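Side-chain contacts in interleukin 22 (Danio rerio, PDB 4O6K), which probably acts as a secreted helical cytokine of the interleukin-10 family, signalling through cell-surface receptors in immune defence: residues L7-S10 against A11-N14; L55-Y58 against V59-L63; K105-K108 against R109-A113. One frame throughout, in Å; residues are numbered along the deposited sequence.

Contact 1 of 3, residues L7-S10 against A11-N14; sequences LDSS and ATWN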
loop_
_atom_site.group_PDB
_atom_site.type_symbol
_atom_site.label_atom_id
_atom_site.label_comp_id
_atom_site.label_asym_id
_atom_site.label_seq_id
_atom_site.Cartn_x
_atom_site.Cartn_y
_atom_site.Cartn_z
ATOM N N LEU A 7 -0.488 5.602 11.127
ATOM C CA LEU A 7 0.156 6.429 10.112
ATOM C C LEU A 7 1.034 7.496 10.761
ATOM O O LEU A 7 1.868 8.115 10.100
ATOM C CB LEU A 7 -0.892 7.070 9.199
ATOM C CG LEU A 7 -1.385 6.186 8.048
ATOM C CD1 LEU A 7 -2.700 6.676 7.479
ATOM C CD2 LEU A 7 -0.339 6.157 6.951
ATOM N N ASP A 8 0.838 7.707 12.059
ATOM C CA ASP A 8 1.659 8.645 12.814
ATOM C C ASP A 8 2.700 7.910 13.660
ATOM O O ASP A 8 3.379 8.517 14.485
ATOM C CB ASP A 8 0.789 9.539 13.699
ATOM C CG ASP A 8 0.079 10.623 12.909
ATOM O OD1 ASP A 8 0.720 11.222 12.019
ATOM O OD2 ASP A 8 -1.114 10.881 13.176
ATOM N N SER A 9 2.821 6.605 13.447
ATOM C CA SER A 9 3.800 5.794 14.165
ATOM C C SER A 9 5.097 5.660 13.367
ATOM O O SER A 9 5.124 5.014 12.320
ATOM C CB SER A 9 3.238 4.409 14.482
ATOM O OG SER A 9 4.259 3.553 14.965
ATOM N N SER A 10 6.165 6.274 13.867
ATOM C CA SER A 10 7.463 6.231 13.199
ATOM C C SER A 10 8.010 4.809 13.108
ATOM O O SER A 10 8.785 4.493 12.206
ATOM C CB SER A 10 8.468 7.132 13.921
ATOM O OG SER A 10 8.682 6.694 15.251
ATOM N N ALA A 11 7.609 3.959 14.051
ATOM C CA ALA A 11 7.994 2.551 14.036
ATOM C C ALA A 11 7.523 1.846 12.766
ATOM O O ALA A 11 8.250 1.039 12.189
ATOM C CB ALA A 11 7.447 1.842 15.266
ATOM N N THR A 12 6.301 2.152 12.337
ATOM C CA THR A 12 5.754 1.572 11.114
ATOM C C THR A 12 6.505 2.063 9.883
ATOM O O THR A 12 6.816 1.282 8.984
ATOM C CB THR A 12 4.258 1.898 10.942
ATOM O OG1 THR A 12 4.078 3.318 10.884
ATOM C CG2 THR A 12 3.457 1.339 12.099
ATOM N N TRP A 13 6.785 3.363 9.850
ATOM C CA TRP A 13 7.554 3.965 8.766
ATOM C C TRP A 13 8.913 3.290 8.600
ATOM O O TRP A 13 9.319 2.958 7.485
ATOM C CB TRP A 13 7.749 5.462 9.013
ATOM C CG TRP A 13 6.524 6.289 8.750
ATOM C CD1 TRP A 13 5.631 6.747 9.676
ATOM C CD2 TRP A 13 6.055 6.750 7.477
ATOM N NE1 TRP A 13 4.640 7.471 9.058
ATOM C CE2 TRP A 13 4.875 7.486 7.710
ATOM C CE3 TRP A 13 6.518 6.615 6.164
ATOM C CZ2 TRP A 13 4.153 8.084 6.678
ATOM C CZ3 TRP A 13 5.800 7.210 5.142
ATOM C CH2 TRP A 13 4.631 7.934 5.404
ATOM N N ASN A 14 9.614 3.100 9.714
ATOM C CA ASN A 14 10.901 2.411 9.703
ATOM C C ASN A 14 10.808 1.000 9.135
ATOM O O ASN A 14 11.635 0.598 8.317
ATOM C CB ASN A 14 11.490 2.356 11.111
ATOM C CG ASN A 14 12.792 1.581 11.162
ATOM O OD1 ASN A 14 13.817 2.033 10.652
ATOM N ND2 ASN A 14 12.759 0.410 11.785
#
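Leu7 O and Ser10 CA lie at the edge of the Trp13 indole, near its plane; Ser9 O comes in obliquely, 3.2 Å from Trp13 CD1. The indole N-H makes a good hydrogen bond: Trp13 NE1 donates to Leu7 O at 3.0 Å, with an N-H...O angle of 155°. The donor sits above the carbonyl plane, about 45° out of it, so no lone pair is met head-on. Trp13 CG lies anti to its carbonyl carbon (chi1 -75°), which turns the ring back over the start of the helix.

Ser9 is the N-cap residue. Thr12 OG1 lies only 2.5 Å from Ser9 O, so short that the detail is doubtful. This oxygen also takes weak bonds from the backbone N of Thr12 and of Trp13. Thr12 CG2 packs 3.7 Å from Ser9 OG. The regular helix bond follows, Asn14 N to Ser10 O at 3.0 Å.

Pro6 O and Tyr134 OH also lie in hydrogen-bonding positions around Thr12 OG1, whose single proton can serve Ser9 O or Pro6 O, not both. This surface turn opens helix 10-24 and leans on helix 130-140, where Leu7 touches Tyr134 and Leu137 and Trp13 meets the Tyr134 ring edge-to-face.

Contact 2 of 3, residues L55-Y58 against V59-L63; sequences LKYY and VNHVL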
loop_
_atom_site.group_PDB
_atom_site.type_symbol
_atom_site.label_atom_id
_atom_site.label_comp_id
_atom_site.label_asym_id
_atom_site.label_seq_id
_atom_site.Cartn_x
_atom_site.Cartn_y
_atom_site.Cartn_z
ATOM N N LEU A 55 -4.703 -0.504 -0.599
ATOM C CA LEU A 55 -4.116 -1.031 0.629
ATOM C C LEU A 55 -4.744 -2.379 0.965
ATOM O O LEU A 55 -4.058 -3.307 1.397
ATOM C CB LEU A 55 -4.302 -0.051 1.787
ATOM C CG LEU A 55 -3.723 -0.509 3.127
ATOM C CD1 LEU A 55 -2.229 -0.770 3.001
ATOM C CD2 LEU A 55 -4.004 0.513 4.216
ATOM N N LYS A 56 -6.057 -2.464 0.769
ATOM C CA LYS A 56 -6.806 -3.701 0.974
ATOM C C LYS A 56 -6.238 -4.835 0.138
ATOM O O LYS A 56 -6.029 -5.946 0.628
ATOM C CB LYS A 56 -8.275 -3.499 0.599
ATOM C CG LYS A 56 -9.147 -4.736 0.751
ATOM C CD LYS A 56 -10.614 -4.358 0.611
ATOM C CE LYS A 56 -11.516 -5.572 0.759
ATOM N NZ LYS A 56 -11.265 -6.251 2.061
ATOM N N TYR A 57 -5.984 -4.533 -1.131
ATOM C CA TYR A 57 -5.409 -5.493 -2.061
ATOM C C TYR A 57 -4.003 -5.896 -1.632
ATOM O O TYR A 57 -3.611 -7.055 -1.770
ATOM C CB TYR A 57 -5.393 -4.921 -3.478
ATOM C CG TYR A 57 -5.228 -5.969 -4.554
ATOM C CD1 TYR A 57 -6.330 -6.644 -5.064
ATOM C CD2 TYR A 57 -3.975 -6.286 -5.058
ATOM C CE1 TYR A 57 -6.189 -7.605 -6.047
ATOM C CE2 TYR A 57 -3.823 -7.246 -6.042
ATOM C CZ TYR A 57 -4.933 -7.903 -6.533
ATOM O OH TYR A 57 -4.791 -8.860 -7.512
ATOM N N TYR A 58 -3.250 -4.926 -1.119
ATOM C CA TYR A 58 -1.906 -5.170 -0.602
ATOM C C TYR A 58 -1.909 -6.184 0.536
ATOM O O TYR A 58 -1.087 -7.099 0.566
ATOM C CB TYR A 58 -1.273 -3.862 -0.122
ATOM C CG TYR A 58 -0.217 -3.303 -1.047
ATOM C CD1 TYR A 58 -0.567 -2.629 -2.210
ATOM C CD2 TYR A 58 1.133 -3.444 -0.753
ATOM C CE1 TYR A 58 0.399 -2.115 -3.055
ATOM C CE2 TYR A 58 2.105 -2.935 -1.591
ATOM C CZ TYR A 58 1.734 -2.272 -2.740
ATOM O OH TYR A 58 2.701 -1.764 -3.577
ATOM N N VAL A 59 -2.836 -6.010 1.472
ATOM C CA VAL A 59 -2.934 -6.888 2.632
ATOM C C VAL A 59 -3.280 -8.313 2.210
ATOM O O VAL A 59 -2.736 -9.280 2.744
ATOM C CB VAL A 59 -3.992 -6.371 3.631
ATOM C CG1 VAL A 59 -4.231 -7.386 4.740
ATOM C CG2 VAL A 59 -3.559 -5.035 4.216
ATOM N N ASN A 60 -4.175 -8.434 1.235
ATOM C CA ASN A 60 -4.619 -9.739 0.758
ATOM C C ASN A 60 -3.617 -10.450 -0.152
ATOM O O ASN A 60 -3.499 -11.673 -0.106
ATOM C CB ASN A 60 -5.958 -9.599 0.028
ATOM C CG ASN A 60 -7.111 -9.327 0.973
ATOM O OD1 ASN A 60 -7.101 -9.762 2.124
ATOM N ND2 ASN A 60 -8.113 -8.601 0.491
ATOM N N HIS A 61 -2.894 -9.694 -0.974
ATOM C CA HIS A 61 -2.062 -10.304 -2.009
ATOM C C HIS A 61 -0.564 -10.083 -1.830
ATOM O O HIS A 61 0.215 -11.036 -1.840
ATOM C CB HIS A 61 -2.469 -9.780 -3.389
ATOM C CG HIS A 61 -3.808 -10.263 -3.853
ATOM N ND1 HIS A 61 -4.992 -9.699 -3.429
ATOM C CD2 HIS A 61 -4.148 -11.250 -4.716
ATOM C CE1 HIS A 61 -6.004 -10.322 -4.006
ATOM N NE2 HIS A 61 -5.520 -11.266 -4.792
ATOM N N VAL A 62 -0.159 -8.827 -1.670
ATOM C CA VAL A 62 1.258 -8.490 -1.710
ATOM C C VAL A 62 1.998 -8.868 -0.428
ATOM O O VAL A 62 3.109 -9.399 -0.478
ATOM C CB VAL A 62 1.449 -6.980 -1.971
ATOM C CG1 VAL A 62 2.923 -6.618 -1.989
ATOM C CG2 VAL A 62 0.783 -6.585 -3.282
ATOM N N LEU A 63 1.376 -8.609 0.717
ATOM C CA LEU A 63 2.049 -8.793 1.998
ATOM C C LEU A 63 1.637 -10.098 2.671
ATOM O O LEU A 63 1.766 -10.249 3.886
ATOM C CB LEU A 63 1.749 -7.612 2.920
ATOM C CG LEU A 63 2.027 -6.230 2.328
ATOM C CD1 LEU A 63 1.487 -5.151 3.244
ATOM C CD2 LEU A 63 3.510 -6.031 2.067
#
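The last turns of helix 47-62 form this contact, where the helix widens into a pi-type turn. Tyr57 and His61, one turn apart, make an offset stack with centroids 3.9 Å apart and planes at 9°. His61 ND1 lies over the centre of the Tyr57 ring, and Tyr57 CZ over that of the imidazole. Tyr57 CG is anti to the backbone N (chi1 -162°) and His61 CG anti to its carbonyl carbon (chi1 -70°), which brings the two rings face to face. Tyr57 O accepts His61 N at 2.8 Å and, weakly, His61 ND1, lying in the imidazole plane at its edge.

Tyr58 carries the buried side. Val62 CG2 makes a CH-pi contact 4.0 Å from the Tyr58 ring centroid, while Leu63 CG lies near the ring plane at its edge. The wider turn shows in Leu63 N, which bonds Tyr58 O at 2.9 Å, five residues back; the Val62 N bond to the same oxygen is weak. Tyr58 OH is held by Ala126 O.

With Tyr57 cut back to an alanine, the His61 imidazole would probably lose its stacking partner and be freer to turn. The ND1 bond is consistent with a proton on that nitrogen but too weak to settle it; with the stack, it probably limits imidazole rotation.

Contact 3 of 3, residues K105-K108 against R109-A113; sequences KQFK and RNYHA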
loop_
_atom_site.group_PDB
_atom_site.type_symbol
_atom_site.label_atom_id
_atom_site.label_comp_id
_atom_site.label_asym_id
_atom_site.label_seq_id
_atom_site.Cartn_x
_atom_site.Cartn_y
_atom_site.Cartn_z
ATOM N N LYS A 105 -8.125 -0.515 -10.393
ATOM C CA LYS A 105 -8.012 -1.531 -11.429
ATOM C C LYS A 105 -6.633 -1.509 -12.085
ATOM O O LYS A 105 -6.089 -2.519 -12.393
ATOM C CB LYS A 105 -9.111 -1.392 -12.459
ATOM C CG LYS A 105 -10.392 -2.090 -12.091
ATOM C CD LYS A 105 -11.558 -1.501 -12.804
ATOM C CE LYS A 105 -11.704 -0.069 -12.381
ATOM N NZ LYS A 105 -12.823 0.228 -11.480
ATOM N N GLN A 106 -6.082 -0.332 -12.249
ATOM C CA GLN A 106 -4.761 -0.212 -12.864
ATOM C C GLN A 106 -3.692 -0.959 -12.119
ATOM O O GLN A 106 -2.924 -1.699 -12.692
ATOM C CB GLN A 106 -4.341 1.232 -13.022
ATOM C CG GLN A 106 -3.018 1.403 -13.722
ATOM C CD GLN A 106 -2.561 2.847 -13.763
ATOM O OE1 GLN A 106 -3.307 3.702 -14.086
ATOM N NE2 GLN A 106 -1.352 3.094 -13.405
ATOM N N PHE A 107 -3.670 -0.762 -10.817
ATOM C CA PHE A 107 -2.741 -1.457 -9.980
ATOM C C PHE A 107 -2.892 -2.966 -10.136
ATOM O O PHE A 107 -1.943 -3.660 -10.384
ATOM C CB PHE A 107 -2.850 -1.060 -8.532
ATOM C CG PHE A 107 -1.976 -1.868 -7.666
ATOM C CD1 PHE A 107 -0.638 -1.738 -7.756
ATOM C CD2 PHE A 107 -2.496 -2.816 -6.814
ATOM C CE1 PHE A 107 0.189 -2.503 -7.004
ATOM C CE2 PHE A 107 -1.687 -3.596 -6.045
ATOM C CZ PHE A 107 -0.335 -3.443 -6.146
ATOM N N LYS A 108 -4.114 -3.427 -9.958
ATOM C CA LYS A 108 -4.424 -4.807 -10.087
ATOM C C LYS A 108 -4.008 -5.388 -11.428
ATOM O O LYS A 108 -3.388 -6.423 -11.509
ATOM C CB LYS A 108 -5.905 -4.972 -9.876
ATOM C CG LYS A 108 -6.368 -4.729 -8.462
ATOM C CD LYS A 108 -7.628 -5.497 -8.163
ATOM C CE LYS A 108 -8.819 -4.584 -8.018
ATOM N NZ LYS A 108 -9.706 -4.834 -6.860
ATOM N N ARG A 109 -4.337 -4.643 -12.478
ATOM C CA ARG A 109 -3.974 -4.964 -13.838
ATOM C C ARG A 109 -2.488 -5.066 -14.031
ATOM O O ARG A 109 -2.023 -6.032 -14.519
ATOM C CB ARG A 109 -4.561 -3.949 -14.815
ATOM C CG ARG A 109 -4.202 -4.168 -16.268
ATOM C CD ARG A 109 -5.111 -3.402 -17.190
ATOM N NE ARG A 109 -4.888 -1.988 -17.117
ATOM C CZ ARG A 109 -5.708 -1.146 -16.555
ATOM N NH1 ARG A 109 -6.789 -1.578 -16.000
ATOM N NH2 ARG A 109 -5.428 0.108 -16.533
ATOM N N ASN A 110 -1.747 -4.066 -13.635
ATOM C CA ASN A 110 -0.292 -4.016 -13.740
ATOM C C ASN A 110 0.403 -5.050 -12.857
ATOM O O ASN A 110 1.443 -5.595 -13.229
ATOM C CB ASN A 110 0.215 -2.608 -13.429
ATOM C CG ASN A 110 -0.177 -1.605 -14.498
ATOM O OD1 ASN A 110 -0.572 -1.984 -15.603
ATOM N ND2 ASN A 110 -0.069 -0.321 -14.181
ATOM N N TYR A 111 -0.170 -5.313 -11.687
ATOM C CA TYR A 111 0.410 -6.274 -10.757
ATOM C C TYR A 111 0.246 -7.673 -11.333
ATOM O O TYR A 111 1.170 -8.485 -11.290
ATOM C CB TYR A 111 -0.249 -6.175 -9.379
ATOM C CG TYR A 111 0.313 -7.132 -8.351
ATOM C CD1 TYR A 111 1.607 -6.986 -7.868
ATOM C CD2 TYR A 111 -0.456 -8.178 -7.855
ATOM C CE1 TYR A 111 2.122 -7.858 -6.925
ATOM C CE2 TYR A 111 0.051 -9.054 -6.913
ATOM C CZ TYR A 111 1.339 -8.889 -6.451
ATOM O OH TYR A 111 1.845 -9.758 -5.514
ATOM N N HIS A 112 -0.940 -7.946 -11.865
ATOM C CA HIS A 112 -1.210 -9.219 -12.519
ATOM C C HIS A 112 -0.320 -9.409 -13.743
ATOM O O HIS A 112 0.211 -10.494 -13.970
ATOM C CB HIS A 112 -2.680 -9.317 -12.924
ATOM C CG HIS A 112 -3.050 -10.639 -13.517
ATOM N ND1 HIS A 112 -3.204 -10.828 -14.875
ATOM C CD2 HIS A 112 -3.280 -11.843 -12.943
ATOM C CE1 HIS A 112 -3.522 -12.087 -15.108
ATOM N NE2 HIS A 112 -3.573 -12.726 -13.952
ATOM N N ALA A 113 -0.167 -8.344 -14.528
ATOM C CA ALA A 113 0.689 -8.369 -15.710
ATOM C C ALA A 113 2.130 -8.697 -15.336
ATOM O O ALA A 113 2.843 -9.360 -16.088
ATOM C CB ALA A 113 0.622 -7.037 -16.442
#
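Regular alpha-helical i to i+4 bonding sets the frame of this contact, in the middle of helix 102-117. Arg109 N reaches Lys105 O at 2.8 Å, and Asn110 N reaches Gln106 O at the same distance with a nearly straight N-H...O angle of 171°. Tyr111 N and His112 N continue the pattern to Phe107 O and Lys108 O.

The apolar part is modest. Tyr111 CB lies over one face of the Phe107 ring, offset toward its rim, with Tyr111 CB 4.2 Å from Phe107 CZ. The two rings are near parallel, at 19°, but slid apart, with centroids 5.7 Å from each other and little overlap. Both are buried: Phe107 touches Ile54 and Leu33, and Tyr111 touches Val62 and Ala126.

Between the polar side chains the contacts are packing. Asn110 ND2 rests 3.4 Å from Gln106 CG, with the two amide planes 53° apart. Arg109 leaves the helix with CG anti to the backbone N and then bends at chi3. That bend turns the guanidinium back along the helix, laying one of its faces on Gln106 CA, which stands 3.5 Å above the plane, with Arg109 NH2 3.8 Å from Gln106 CB.

Contact 1 lies at the surface, and contacts 2 and 3 are partly buried. Contact 2 is nearest the centre of the chain. Contacts 1 and 3 sit on opposite sides of that centre, their centres about 27 Å apart. Contacts 2 and 3 each lie within one helix, and the two helices pack against each other: Tyr58 CE1 is 3.4 Å from Phe107 CZ, and Tyr57 CE1 is 3.3 Å from Lys108 CD. Contact 1 does not touch contact 2, but both lean on helix 130-140, sharing Leu137 as a partner. At the helix start of contact 1 several donors turn to Ser9 O. Near its helix end contact 2 has an aromatic stack. Contact 3, mid-helix, has regular backbone bonds with polar side chains packed on one another.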